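Local coordinates for protein endo-pectate lyase (Erwinia chrysanthemi, PDB 3B4N) that probably cleaves polygalacturonate and methyl-esterified pectins internally by calcium-dependent elimination, leaving unsaturated ends on the oligosaccharides, at residues 36-41 / 160-165; 173-178 / 182-187; 204-209 / 224-229; 241-244 / 249-252. All coordinates share one frame; numbering follows the deposited sequence.

Contacts 2, 3 and 4 follow one another through the coils of the right-handed parallel beta-helix. Contact 1 joins that helix to the N-terminal domain, its centre about 11 Å from that of contact 2. Contacts 2 and 3 have centres about 7 Å apart, and probable backbone hydrogen bonds link Cys182 and Ile184 to Thr205. The centres of contacts 3 and 4 are about 8 Å apart, with a probable backbone hydrogen bond from Leu226 N to Leu250 O. Contact 2 supplies Asp173, His176 and Asp178 to three zinc ions. The side chain of Leu226 lies about 10 Å from a zinc ion. That of Leu243 lies about 11 Å from the calcium ion, which Asp191, Ile192, Asn213 and Tyr218 bind.

Contact 1: 36-41 / 160-165; sequences GWSTDE and TVKNLR. With EDO (1,2-ethanediol), chain G.
Ser38 has OG between its backbone N and its carbonyl carbon (chi1 65°), which points the hydroxyl at Asn163. Asn163 holds CG beside its own N (chi1 -50°), and this brings the amide up to the serine. The amide end of Asn163 lies close to the hydroxyl, with Asn163 CG 3.3 Å from Ser38 OG. Lys162 comes alongside with an extended chain, and its CD passes 4.2 Å from Ser38 OG. A 1,2-ethanediol molecule, probably from the crystallisation liquor, sits beside the pair. Its O1 shares a hydrogen bond with Ser38 OG at 2.8 Å, and it also bonds Thr23 and Asp133. Strand 32-39 belongs to an N-terminal pair of antiparallel sheets, whose strand order is consistent with a fibronectin type III-like domain. Asn163 stands at a corner of the parallel beta-helix, where the chain turns from strand 160-162 to strand 164-166. The contact therefore lies at the interface of two domains. Its touching groups are a hydroxyl, an amide and a lysine chain. This implies a small polar junction, which in this crystal also binds a diol.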
loop_
_atom_site.group_PDB
_atom_site.type_symbol
_atom_site.label_atom_id
_atom_site.label_comp_id
_atom_site.label_asym_id
_atom_site.label_seq_id
_atom_site.Cartn_x
_atom_site.Cartn_y
_atom_site.Cartn_z
ATOM N N GLY A 36 3.064 -10.604 3.285
ATOM C CA GLY A 36 1.890 -9.777 3.483
ATOM C C GLY A 36 0.748 -10.724 3.792
ATOM O O GLY A 36 0.560 -11.732 3.100
ATOM N N TRP A 37 -0.018 -10.437 4.839
ATOM C CA TRP A 37 -1.134 -11.310 5.157
ATOM C C TRP A 37 -2.350 -10.517 5.568
ATOM O O TRP A 37 -2.265 -9.327 5.870
ATOM C CB TRP A 37 -0.761 -12.287 6.286
ATOM C CG TRP A 37 -0.381 -11.631 7.595
ATOM C CD1 TRP A 37 -1.200 -11.376 8.662
ATOM C CD2 TRP A 37 0.910 -11.126 7.953
ATOM N NE1 TRP A 37 -0.496 -10.744 9.660
ATOM C CE2 TRP A 37 0.802 -10.577 9.251
ATOM C CE3 TRP A 37 2.149 -11.084 7.298
ATOM C CZ2 TRP A 37 1.890 -9.989 9.911
ATOM C CZ3 TRP A 37 3.230 -10.500 7.949
ATOM C CH2 TRP A 37 3.093 -9.960 9.244
ATOM N N SER A 38 -3.494 -11.183 5.532
ATOM C CA SER A 38 -4.729 -10.584 5.996
ATOM C C SER A 38 -5.276 -11.588 6.999
ATOM O O SER A 38 -5.052 -12.793 6.878
ATOM C CB SER A 38 -5.736 -10.381 4.859
ATOM O OG SER A 38 -6.164 -11.614 4.314
ATOM N N THR A 39 -5.959 -11.092 8.018
ATOM C CA THR A 39 -6.551 -11.976 9.004
ATOM C C THR A 39 -7.862 -11.360 9.447
ATOM O O THR A 39 -8.007 -10.138 9.440
ATOM C CB THR A 39 -5.627 -12.178 10.240
ATOM O OG1 THR A 39 -6.247 -13.104 11.140
ATOM C CG2 THR A 39 -5.379 -10.859 10.974
ATOM N N ASP A 40 -8.828 -12.206 9.790
ATOM C CA ASP A 40 -10.104 -11.702 10.279
ATOM C C ASP A 40 -10.223 -11.933 11.786
ATOM O O ASP A 40 -11.307 -11.802 12.358
ATOM C CB ASP A 40 -11.283 -12.341 9.542
ATOM C CG ASP A 40 -11.196 -13.842 9.487
ATOM O OD1 ASP A 40 -10.537 -14.434 10.362
ATOM O OD2 ASP A 40 -11.801 -14.435 8.568
ATOM N N GLU A 41 -9.110 -12.289 12.427
ATOM C CA GLU A 41 -9.115 -12.471 13.881
ATOM C C GLU A 41 -9.343 -11.071 14.456
ATOM O O GLU A 41 -8.626 -10.132 14.120
ATOM C CB GLU A 41 -7.774 -13.044 14.363
ATOM C CG GLU A 41 -7.556 -12.928 15.876
ATOM C CD GLU A 41 -8.688 -13.535 16.679
ATOM O OE1 GLU A 41 -9.116 -12.909 17.675
ATOM O OE2 GLU A 41 -9.149 -14.638 16.319
ATOM N N THR A 160 -14.714 -4.420 -0.442
ATOM C CA THR A 160 -13.378 -4.777 0.012
ATOM C C THR A 160 -12.799 -5.890 -0.842
ATOM O O THR A 160 -13.507 -6.820 -1.227
ATOM C CB THR A 160 -13.405 -5.280 1.483
ATOM O OG1 THR A 160 -13.797 -4.209 2.343
ATOM C CG2 THR A 160 -12.026 -5.792 1.914
ATOM N N VAL A 161 -11.517 -5.782 -1.166
ATOM C CA VAL A 161 -10.841 -6.832 -1.902
ATOM C C VAL A 161 -9.602 -7.186 -1.083
ATOM O O VAL A 161 -8.956 -6.304 -0.506
ATOM C CB VAL A 161 -10.431 -6.388 -3.328
ATOM C CG1 VAL A 161 -9.448 -5.225 -3.273
ATOM C CG2 VAL A 161 -9.821 -7.568 -4.067
ATOM N N LYS A 162 -9.298 -8.471 -0.973
ATOM C CA LYS A 162 -8.116 -8.861 -0.217
ATOM C C LYS A 162 -7.356 -10.016 -0.824
ATOM O O LYS A 162 -7.916 -10.815 -1.579
ATOM C CB LYS A 162 -8.473 -9.173 1.239
ATOM C CG LYS A 162 -9.499 -10.255 1.452
ATOM C CD LYS A 162 -9.875 -10.304 2.934
ATOM C CE LYS A 162 -10.916 -11.356 3.240
ATOM N NZ LYS A 162 -11.303 -11.294 4.683
ATOM N N ASN A 163 -6.062 -10.066 -0.513
ATOM C CA ASN A 163 -5.157 -11.122 -0.959
ATOM C C ASN A 163 -5.088 -11.203 -2.477
ATOM O O ASN A 163 -5.514 -12.185 -3.084
ATOM C CB ASN A 163 -5.625 -12.465 -0.392
ATOM C CG ASN A 163 -5.886 -12.411 1.096
ATOM O OD1 ASN A 163 -6.915 -12.893 1.573
ATOM N ND2 ASN A 163 -4.965 -11.833 1.838
ATOM N N LEU A 164 -4.523 -10.173 -3.091
ATOM C CA LEU A 164 -4.432 -10.117 -4.541
ATOM C C LEU A 164 -3.068 -9.612 -4.954
ATOM O O LEU A 164 -2.500 -8.755 -4.289
ATOM C CB LEU A 164 -5.510 -9.172 -5.075
ATOM C CG LEU A 164 -5.583 -8.895 -6.582
ATOM C CD1 LEU A 164 -6.018 -10.155 -7.330
ATOM C CD2 LEU A 164 -6.583 -7.767 -6.833
ATOM N N ARG A 165 -2.546 -10.150 -6.051
ATOM C CA ARG A 165 -1.259 -9.723 -6.571
ATOM C C ARG A 165 -1.486 -9.142 -7.955
ATOM O O ARG A 165 -2.214 -9.709 -8.769
ATOM C CB ARG A 165 -0.278 -10.901 -6.667
ATOM C CG ARG A 165 1.152 -10.494 -7.037
ATOM C CD ARG A 165 1.985 -11.718 -7.411
ATOM N NE ARG A 165 1.916 -12.751 -6.382
ATOM C CZ ARG A 165 2.689 -12.793 -5.302
ATOM N NH1 ARG A 165 2.530 -13.772 -4.425
ATOM N NH2 ARG A 165 3.632 -11.880 -5.109
HETATM C C1 EDO G . -8.263 -13.812 6.242
HETATM O O1 EDO G . -8.222 -12.296 6.016
HETATM C C2 EDO G . -8.931 -14.605 5.111
HETATM O O2 EDO G . -8.095 -14.364 3.817
#

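Contact 2: 173-178 / 182-187; sequences DGIHCD and CTIENV. With ZN (zinc ion), chain F; ZN (zinc ion), chain E; ZN (zinc ion), chain D.
Ile175 and Ile184 lie side by side, pointing opposite ways, inside a right-handed parallel beta-helix. Strands 175-178 and 182-185 are successive strands of one coil. They face each other across the core, with an 8.0 Å closest approach of their axes and an angle of 160°. Ile175 CG2 packs against Ile184 CD1 at 3.8 Å. Ile175 CD1 lies 4.0 Å from Ile184 CG2 and also meets Val187 CG1, tip to tip, at 4.1 Å. Val187 follows the corner at Asn186, so Ile175 touches side chains from both sides of that turn. Leu156 of the preceding coil lies against both isoleucines.

The tight turn end of the coil is closed covalently. Cys177 and Cys182 point at each other and form a disulfide with a torsion of 77° about the S-S bond. Cys177 SG is anti to its backbone N, while Cys182 SG lies beside its own N.

His176 points away from the core, on the outward side of the strand, where its ring bridges two zinc ions. NE2 binds the one that Asp173 OD1 also holds, and ND1 binds the one held by Asp178 OD1. Both carboxylate oxygens lie at the ring edge and in its plane. Asp173 bridges as well. Its OD2 reaches a third zinc ion, which Asp195 also binds. One strand thus covers the core with Ile175 and Cys177 and presents metal ligands on its other face. On the zinc shared by His176 and Asp178, the bond to His176 ND1 measures 2.1 Å.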
loop_
_atom_site.group_PDB
_atom_site.type_symbol
_atom_site.label_atom_id
_atom_site.label_comp_id
_atom_site.label_asym_id
_atom_site.label_seq_id
_atom_site.Cartn_x
_atom_site.Cartn_y
_atom_site.Cartn_z
ATOM N N ASP A 173 -4.315 0.670 -14.511
ATOM C CA ASP A 173 -4.643 1.757 -13.590
ATOM C C ASP A 173 -5.033 1.257 -12.195
ATOM O O ASP A 173 -5.897 1.828 -11.526
ATOM C CB ASP A 173 -5.747 2.660 -14.142
ATOM C CG ASP A 173 -5.774 4.006 -13.452
ATOM O OD1 ASP A 173 -6.833 4.655 -13.403
ATOM O OD2 ASP A 173 -4.713 4.426 -12.952
ATOM N N GLY A 174 -4.409 0.160 -11.785
ATOM C CA GLY A 174 -4.636 -0.365 -10.449
ATOM C C GLY A 174 -6.051 -0.637 -9.988
ATOM O O GLY A 174 -6.869 -1.175 -10.731
ATOM N N ILE A 175 -6.331 -0.268 -8.742
ATOM C CA ILE A 175 -7.635 -0.509 -8.129
ATOM C C ILE A 175 -8.368 0.785 -7.815
ATOM O O ILE A 175 -7.815 1.668 -7.171
ATOM C CB ILE A 175 -7.469 -1.310 -6.817
ATOM C CG1 ILE A 175 -6.702 -2.605 -7.106
ATOM C CG2 ILE A 175 -8.829 -1.577 -6.183
ATOM C CD1 ILE A 175 -6.403 -3.446 -5.865
ATOM N N HIS A 176 -9.617 0.896 -8.266
ATOM C CA HIS A 176 -10.422 2.085 -8.010
ATOM C C HIS A 176 -11.438 1.905 -6.899
ATOM O O HIS A 176 -12.093 0.865 -6.826
ATOM C CB HIS A 176 -11.255 2.473 -9.236
ATOM C CG HIS A 176 -10.500 3.199 -10.297
ATOM N ND1 HIS A 176 -11.136 3.872 -11.318
ATOM C CD2 HIS A 176 -9.173 3.333 -10.524
ATOM C CE1 HIS A 176 -10.232 4.390 -12.130
ATOM N NE2 HIS A 176 -9.032 4.076 -11.672
ATOM N N CYS A 177 -11.546 2.901 -6.027
ATOM C CA CYS A 177 -12.608 2.906 -5.035
ATOM C C CYS A 177 -13.506 3.976 -5.658
ATOM O O CYS A 177 -13.227 5.172 -5.556
ATOM C CB CYS A 177 -12.136 3.376 -3.673
ATOM S SG CYS A 177 -13.523 3.570 -2.501
ATOM N N ASP A 178 -14.578 3.557 -6.321
ATOM C CA ASP A 178 -15.434 4.526 -6.993
ATOM C C ASP A 178 -16.686 5.031 -6.287
ATOM O O ASP A 178 -17.432 5.849 -6.832
ATOM C CB ASP A 178 -15.760 4.007 -8.394
ATOM C CG ASP A 178 -14.565 4.119 -9.338
ATOM O OD1 ASP A 178 -14.554 3.424 -10.365
ATOM O OD2 ASP A 178 -13.633 4.905 -9.049
ATOM N N CYS A 182 -14.230 1.722 0.739
ATOM C CA CYS A 182 -13.537 0.579 0.198
ATOM C C CYS A 182 -12.287 0.251 0.987
ATOM O O CYS A 182 -11.615 1.137 1.518
ATOM C CB CYS A 182 -13.107 0.848 -1.234
ATOM S SG CYS A 182 -14.298 1.669 -2.342
ATOM N N THR A 183 -11.988 -1.032 1.056
ATOM C CA THR A 183 -10.792 -1.489 1.734
ATOM C C THR A 183 -10.000 -2.366 0.773
ATOM O O THR A 183 -10.550 -3.245 0.100
ATOM C CB THR A 183 -11.139 -2.261 3.022
ATOM O OG1 THR A 183 -11.717 -1.349 3.964
ATOM C CG2 THR A 183 -9.894 -2.869 3.637
ATOM N N ILE A 184 -8.706 -2.080 0.685
ATOM C CA ILE A 184 -7.780 -2.805 -0.178
ATOM C C ILE A 184 -6.827 -3.426 0.835
ATOM O O ILE A 184 -5.934 -2.772 1.375
ATOM C CB ILE A 184 -7.103 -1.817 -1.148
ATOM C CG1 ILE A 184 -8.180 -1.171 -2.035
ATOM C CG2 ILE A 184 -6.047 -2.525 -1.971
ATOM C CD1 ILE A 184 -7.655 -0.062 -2.955
ATOM N N GLU A 185 -7.048 -4.711 1.086
ATOM C CA GLU A 185 -6.351 -5.449 2.128
ATOM C C GLU A 185 -5.404 -6.522 1.623
ATOM O O GLU A 185 -5.807 -7.440 0.923
ATOM C CB GLU A 185 -7.431 -6.051 3.032
ATOM C CG GLU A 185 -6.967 -6.809 4.242
ATOM C CD GLU A 185 -8.131 -7.186 5.138
ATOM O OE1 GLU A 185 -7.892 -7.787 6.206
ATOM O OE2 GLU A 185 -9.293 -6.883 4.778
ATOM N N ASN A 186 -4.143 -6.411 2.010
ATOM C CA ASN A 186 -3.112 -7.347 1.582
ATOM C C ASN A 186 -3.042 -7.527 0.071
ATOM O O ASN A 186 -3.222 -8.626 -0.455
ATOM C CB ASN A 186 -3.275 -8.711 2.250
ATOM C CG ASN A 186 -2.038 -9.562 2.084
ATOM O OD1 ASN A 186 -0.917 -9.040 2.109
ATOM N ND2 ASN A 186 -2.219 -10.869 1.919
ATOM N N VAL A 187 -2.778 -6.428 -0.619
ATOM C CA VAL A 187 -2.626 -6.465 -2.063
ATOM C C VAL A 187 -1.149 -6.200 -2.335
ATOM O O VAL A 187 -0.508 -5.412 -1.636
ATOM C CB VAL A 187 -3.513 -5.409 -2.767
ATOM C CG1 VAL A 187 -3.137 -5.321 -4.247
ATOM C CG2 VAL A 187 -4.990 -5.814 -2.635
HETATM ZN ZN ZN F . -7.857 5.735 -12.324
HETATM ZN ZN ZN E . -13.190 4.051 -11.689
HETATM ZN ZN ZN D . -4.544 6.205 -12.050
HETATM O O HOH W 1 -13.286 6.003 -12.178
HETATM O O HOH W 2 -6.024 6.906 -11.210
HETATM O O HOH W 3 -4.397 7.456 -13.547
#

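Contact 3: 204-209 / 224-229; sequences MTIVGG and KVLQHN
Leu226 enters the core of the beta-helix and meets Ile206 and Met204 of strand 204-207. Its CB points toward that strand. CG comes next, anti to the carbonyl carbon (chi1 -53°), and carries two methyls that do the touching. CD1 lies 4.1 Å from Ile206 CG1. CD2 approaches the same CG1 at 4.0 Å and also lies 4.1 Å from Ile206 CD1. Both leucine methyls therefore rest on one isoleucine branch. Leucine and isoleucine overlap flank to flank, each heading for the other's backbone. CD2 has a further neighbour in Met204, whose terminal CE is 4.2 Å away. The methionine chain is extended to SD, and its last torsion (chi3 84°) turns CE to the side, toward the leucine. Leu226 lies at a corner of the chain, just before strand 227-228. It packs across the core to strand 203-207 of the preceding part of the solenoid. Leu250 of the next coil and Val237 also touch it. Every atom meeting across this contact is a methyl or methylene carbon, and all three residues are buried. The contact rests on van der Waals packing and exclusion of water.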
loop_
_atom_site.group_PDB
_atom_site.type_symbol
_atom_site.label_atom_id
_atom_site.label_comp_id
_atom_site.label_asym_id
_atom_site.label_seq_id
_atom_site.Cartn_x
_atom_site.Cartn_y
_atom_site.Cartn_z
ATOM N N MET A 204 -11.198 5.347 1.397
ATOM C CA MET A 204 -10.441 4.241 0.815
ATOM C C MET A 204 -9.348 3.878 1.826
ATOM O O MET A 204 -8.491 4.699 2.151
ATOM C CB MET A 204 -9.838 4.649 -0.536
ATOM C CG MET A 204 -8.935 3.569 -1.139
ATOM S SD MET A 204 -8.321 3.989 -2.782
ATOM C CE MET A 204 -6.915 4.995 -2.330
ATOM N N THR A 205 -9.396 2.651 2.330
ATOM C CA THR A 205 -8.442 2.195 3.333
ATOM C C THR A 205 -7.508 1.125 2.798
ATOM O O THR A 205 -7.967 0.123 2.246
ATOM C CB THR A 205 -9.191 1.618 4.555
ATOM O OG1 THR A 205 -10.071 2.615 5.082
ATOM C CG2 THR A 205 -8.215 1.182 5.644
ATOM N N ILE A 206 -6.201 1.352 2.944
ATOM C CA ILE A 206 -5.179 0.395 2.525
ATOM C C ILE A 206 -4.738 -0.279 3.825
ATOM O O ILE A 206 -4.264 0.399 4.742
ATOM C CB ILE A 206 -3.953 1.098 1.900
ATOM C CG1 ILE A 206 -4.376 2.064 0.780
ATOM C CG2 ILE A 206 -2.975 0.051 1.384
ATOM C CD1 ILE A 206 -5.196 1.440 -0.345
ATOM N N VAL A 207 -4.911 -1.596 3.907
ATOM C CA VAL A 207 -4.555 -2.373 5.104
ATOM C C VAL A 207 -3.433 -3.328 4.729
ATOM O O VAL A 207 -3.662 -4.372 4.109
ATOM C CB VAL A 207 -5.770 -3.182 5.638
ATOM C CG1 VAL A 207 -5.394 -3.888 6.942
ATOM C CG2 VAL A 207 -6.950 -2.253 5.887
ATOM N N GLY A 208 -2.213 -2.971 5.120
ATOM C CA GLY A 208 -1.078 -3.789 4.751
ATOM C C GLY A 208 -0.842 -3.686 3.252
ATOM O O GLY A 208 -1.181 -2.679 2.618
ATOM N N GLY A 209 -0.238 -4.729 2.695
ATOM C CA GLY A 209 0.066 -4.742 1.274
ATOM C C GLY A 209 1.518 -4.347 1.042
ATOM O O GLY A 209 2.161 -3.752 1.910
ATOM N N LYS A 224 2.915 8.789 -8.234
ATOM C CA LYS A 224 2.179 8.486 -7.015
ATOM C C LYS A 224 1.711 7.046 -6.872
ATOM O O LYS A 224 1.488 6.339 -7.853
ATOM C CB LYS A 224 0.976 9.432 -6.870
ATOM C CG LYS A 224 -0.245 9.085 -7.710
ATOM C CD LYS A 224 0.023 9.158 -9.208
ATOM C CE LYS A 224 -1.283 9.015 -9.984
ATOM N NZ LYS A 224 -1.058 8.796 -11.443
ATOM N N VAL A 225 1.580 6.621 -5.621
ATOM C CA VAL A 225 1.086 5.291 -5.299
ATOM C C VAL A 225 -0.435 5.403 -5.168
ATOM O O VAL A 225 -1.184 4.667 -5.830
ATOM C CB VAL A 225 1.686 4.786 -3.970
ATOM C CG1 VAL A 225 1.066 3.459 -3.582
ATOM C CG2 VAL A 225 3.199 4.621 -4.131
ATOM N N LEU A 226 -0.878 6.344 -4.339
ATOM C CA LEU A 226 -2.301 6.563 -4.106
ATOM C C LEU A 226 -2.759 7.900 -4.691
ATOM O O LEU A 226 -2.239 8.966 -4.339
ATOM C CB LEU A 226 -2.594 6.512 -2.593
ATOM C CG LEU A 226 -2.077 5.257 -1.872
ATOM C CD1 LEU A 226 -2.260 5.396 -0.357
ATOM C CD2 LEU A 226 -2.800 4.027 -2.386
ATOM N N GLN A 227 -3.722 7.828 -5.610
ATOM C CA GLN A 227 -4.287 9.016 -6.247
ATOM C C GLN A 227 -5.629 9.284 -5.571
ATOM O O GLN A 227 -6.391 8.356 -5.316
ATOM C CB GLN A 227 -4.481 8.759 -7.743
ATOM C CG GLN A 227 -5.120 9.908 -8.522
ATOM C CD GLN A 227 -4.277 11.170 -8.530
ATOM O OE1 GLN A 227 -3.058 11.128 -8.354
ATOM N NE2 GLN A 227 -4.928 12.306 -8.757
ATOM N N HIS A 228 -5.920 10.543 -5.285
ATOM C CA HIS A 228 -7.152 10.884 -4.576
ATOM C C HIS A 228 -7.862 12.012 -5.317
ATOM O O HIS A 228 -7.370 13.152 -5.361
ATOM C CB HIS A 228 -6.750 11.275 -3.145
ATOM C CG HIS A 228 -7.884 11.388 -2.179
ATOM N ND1 HIS A 228 -7.700 11.213 -0.823
ATOM C CD2 HIS A 228 -9.180 11.752 -2.341
ATOM C CE1 HIS A 228 -8.835 11.469 -0.193
ATOM N NE2 HIS A 228 -9.747 11.797 -1.090
ATOM N N ASN A 229 -9.011 11.672 -5.902
ATOM C CA ASN A 229 -9.806 12.600 -6.714
ATOM C C ASN A 229 -11.112 13.087 -6.106
ATOM O O ASN A 229 -11.538 14.211 -6.375
ATOM C CB ASN A 229 -10.161 11.950 -8.056
ATOM C CG ASN A 229 -8.950 11.489 -8.834
ATOM O OD1 ASN A 229 -8.978 10.432 -9.467
ATOM N ND2 ASN A 229 -7.888 12.279 -8.810
#

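Contact 4: 241-244 / 249-252; sequences FTLT and KLWR
A methyl meets a ring edge where Leu250 approaches Phe241. Leu250 CD1 comes in near the ring plane, not over a face. It lies 3.8 Å from Phe241 CE2 and 4.1 Å from Phe241 CD2. Phe241 holds CG anti to its backbone N (chi1 175°), and the ring extends into the core. Ring and leucine come from opposing walls and pass alongside one another.

The aliphatic contact uses the same leucine methyl. Leu243 CD1 reaches Leu250 CD1 at 4.2 Å, and here the side chains cross at about a right angle. One methyl of Leu250 therefore touches both Phe241 and Leu243.

Strand 241-244 and strand 246-253 follow each other along the right-handed parallel beta-helix and line different faces of its core. Leu250 is at a corner of the chain. Its CB does not point straight across, but CG anti to the backbone N (chi1 172°) carries the tip over to the other strand.

Further apolar packing surrounds the three residues. Val225 of the same coil as strand 241-244 touches Phe241 and Leu243. Ala211 of the coil before, on strand 210-213, lies against both. Leu226 packs on Leu250, and Ile277 of strand 276-284 on Leu243.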
loop_
_atom_site.group_PDB
_atom_site.type_symbol
_atom_site.label_atom_id
_atom_site.label_comp_id
_atom_site.label_asym_id
_atom_site.label_seq_id
_atom_site.Cartn_x
_atom_site.Cartn_y
_atom_site.Cartn_z
ATOM N N PHE A 241 1.613 -0.879 5.483
ATOM C CA PHE A 241 1.666 -0.914 4.020
ATOM C C PHE A 241 3.130 -0.584 3.715
ATOM O O PHE A 241 3.674 0.394 4.231
ATOM C CB PHE A 241 0.734 0.178 3.492
ATOM C CG PHE A 241 0.760 0.367 2.001
ATOM C CD1 PHE A 241 0.660 -0.713 1.130
ATOM C CD2 PHE A 241 0.793 1.651 1.467
ATOM C CE1 PHE A 241 0.587 -0.520 -0.254
ATOM C CE2 PHE A 241 0.717 1.856 0.078
ATOM C CZ PHE A 241 0.614 0.771 -0.772
ATOM N N THR A 242 3.763 -1.402 2.886
ATOM C CA THR A 242 5.178 -1.228 2.590
ATOM C C THR A 242 5.480 -0.930 1.143
ATOM O O THR A 242 4.982 -1.609 0.247
ATOM C CB THR A 242 5.943 -2.493 2.995
ATOM O OG1 THR A 242 5.809 -2.678 4.405
ATOM C CG2 THR A 242 7.426 -2.396 2.630
ATOM N N LEU A 243 6.303 0.090 0.933
ATOM C CA LEU A 243 6.723 0.473 -0.405
ATOM C C LEU A 243 8.147 -0.015 -0.599
ATOM O O LEU A 243 9.000 0.188 0.267
ATOM C CB LEU A 243 6.694 1.994 -0.585
ATOM C CG LEU A 243 5.348 2.697 -0.394
ATOM C CD1 LEU A 243 5.495 4.150 -0.780
ATOM C CD2 LEU A 243 4.272 2.026 -1.232
ATOM N N THR A 244 8.396 -0.666 -1.727
ATOM C CA THR A 244 9.732 -1.169 -2.034
ATOM C C THR A 244 10.185 -0.589 -3.364
ATOM O O THR A 244 9.371 -0.192 -4.197
ATOM C CB THR A 244 9.747 -2.714 -2.119
ATOM O OG1 THR A 244 8.916 -3.149 -3.197
ATOM C CG2 THR A 244 9.232 -3.319 -0.829
ATOM N N LYS A 249 5.720 9.372 -4.896
ATOM C CA LYS A 249 5.125 9.790 -3.633
ATOM C C LYS A 249 4.056 8.799 -3.216
ATOM O O LYS A 249 3.539 8.045 -4.038
ATOM C CB LYS A 249 4.545 11.207 -3.722
ATOM C CG LYS A 249 3.510 11.420 -4.783
ATOM C CD LYS A 249 2.892 12.828 -4.670
ATOM C CE LYS A 249 3.911 13.943 -4.905
ATOM N NZ LYS A 249 4.433 13.978 -6.305
ATOM N N LEU A 250 3.741 8.780 -1.927
ATOM C CA LEU A 250 2.734 7.862 -1.420
ATOM C C LEU A 250 1.320 8.293 -1.767
ATOM O O LEU A 250 0.519 7.480 -2.226
ATOM C CB LEU A 250 2.860 7.736 0.100
ATOM C CG LEU A 250 1.760 6.955 0.834
ATOM C CD1 LEU A 250 1.721 5.500 0.366
ATOM C CD2 LEU A 250 2.016 7.043 2.330
ATOM N N TRP A 251 1.019 9.572 -1.576
ATOM C CA TRP A 251 -0.337 10.065 -1.805
ATOM C C TRP A 251 -0.345 11.477 -2.330
ATOM O O TRP A 251 0.435 12.325 -1.885
ATOM C CB TRP A 251 -1.104 10.012 -0.478
ATOM C CG TRP A 251 -2.466 10.646 -0.460
ATOM C CD1 TRP A 251 -3.670 10.023 -0.678
ATOM C CD2 TRP A 251 -2.775 11.989 -0.077
ATOM N NE1 TRP A 251 -4.706 10.899 -0.436
ATOM C CE2 TRP A 251 -4.184 12.112 -0.064
ATOM C CE3 TRP A 251 -1.995 13.102 0.265
ATOM C CZ2 TRP A 251 -4.830 13.304 0.280
ATOM C CZ3 TRP A 251 -2.641 14.289 0.607
ATOM C CH2 TRP A 251 -4.044 14.378 0.611
ATOM N N ARG A 252 -1.229 11.723 -3.288
ATOM C CA ARG A 252 -1.377 13.052 -3.849
ATOM C C ARG A 252 -2.842 13.421 -4.004
ATOM O O ARG A 252 -3.630 12.680 -4.603
ATOM C CB ARG A 252 -0.700 13.144 -5.219
ATOM C CG ARG A 252 -0.737 14.541 -5.854
ATOM C CD ARG A 252 -0.053 15.594 -4.972
ATOM N NE ARG A 252 0.306 16.803 -5.723
ATOM C CZ ARG A 252 -0.328 17.972 -5.645
ATOM N NH1 ARG A 252 0.089 19.006 -6.374
ATOM N NH2 ARG A 252 -1.369 18.119 -4.838
#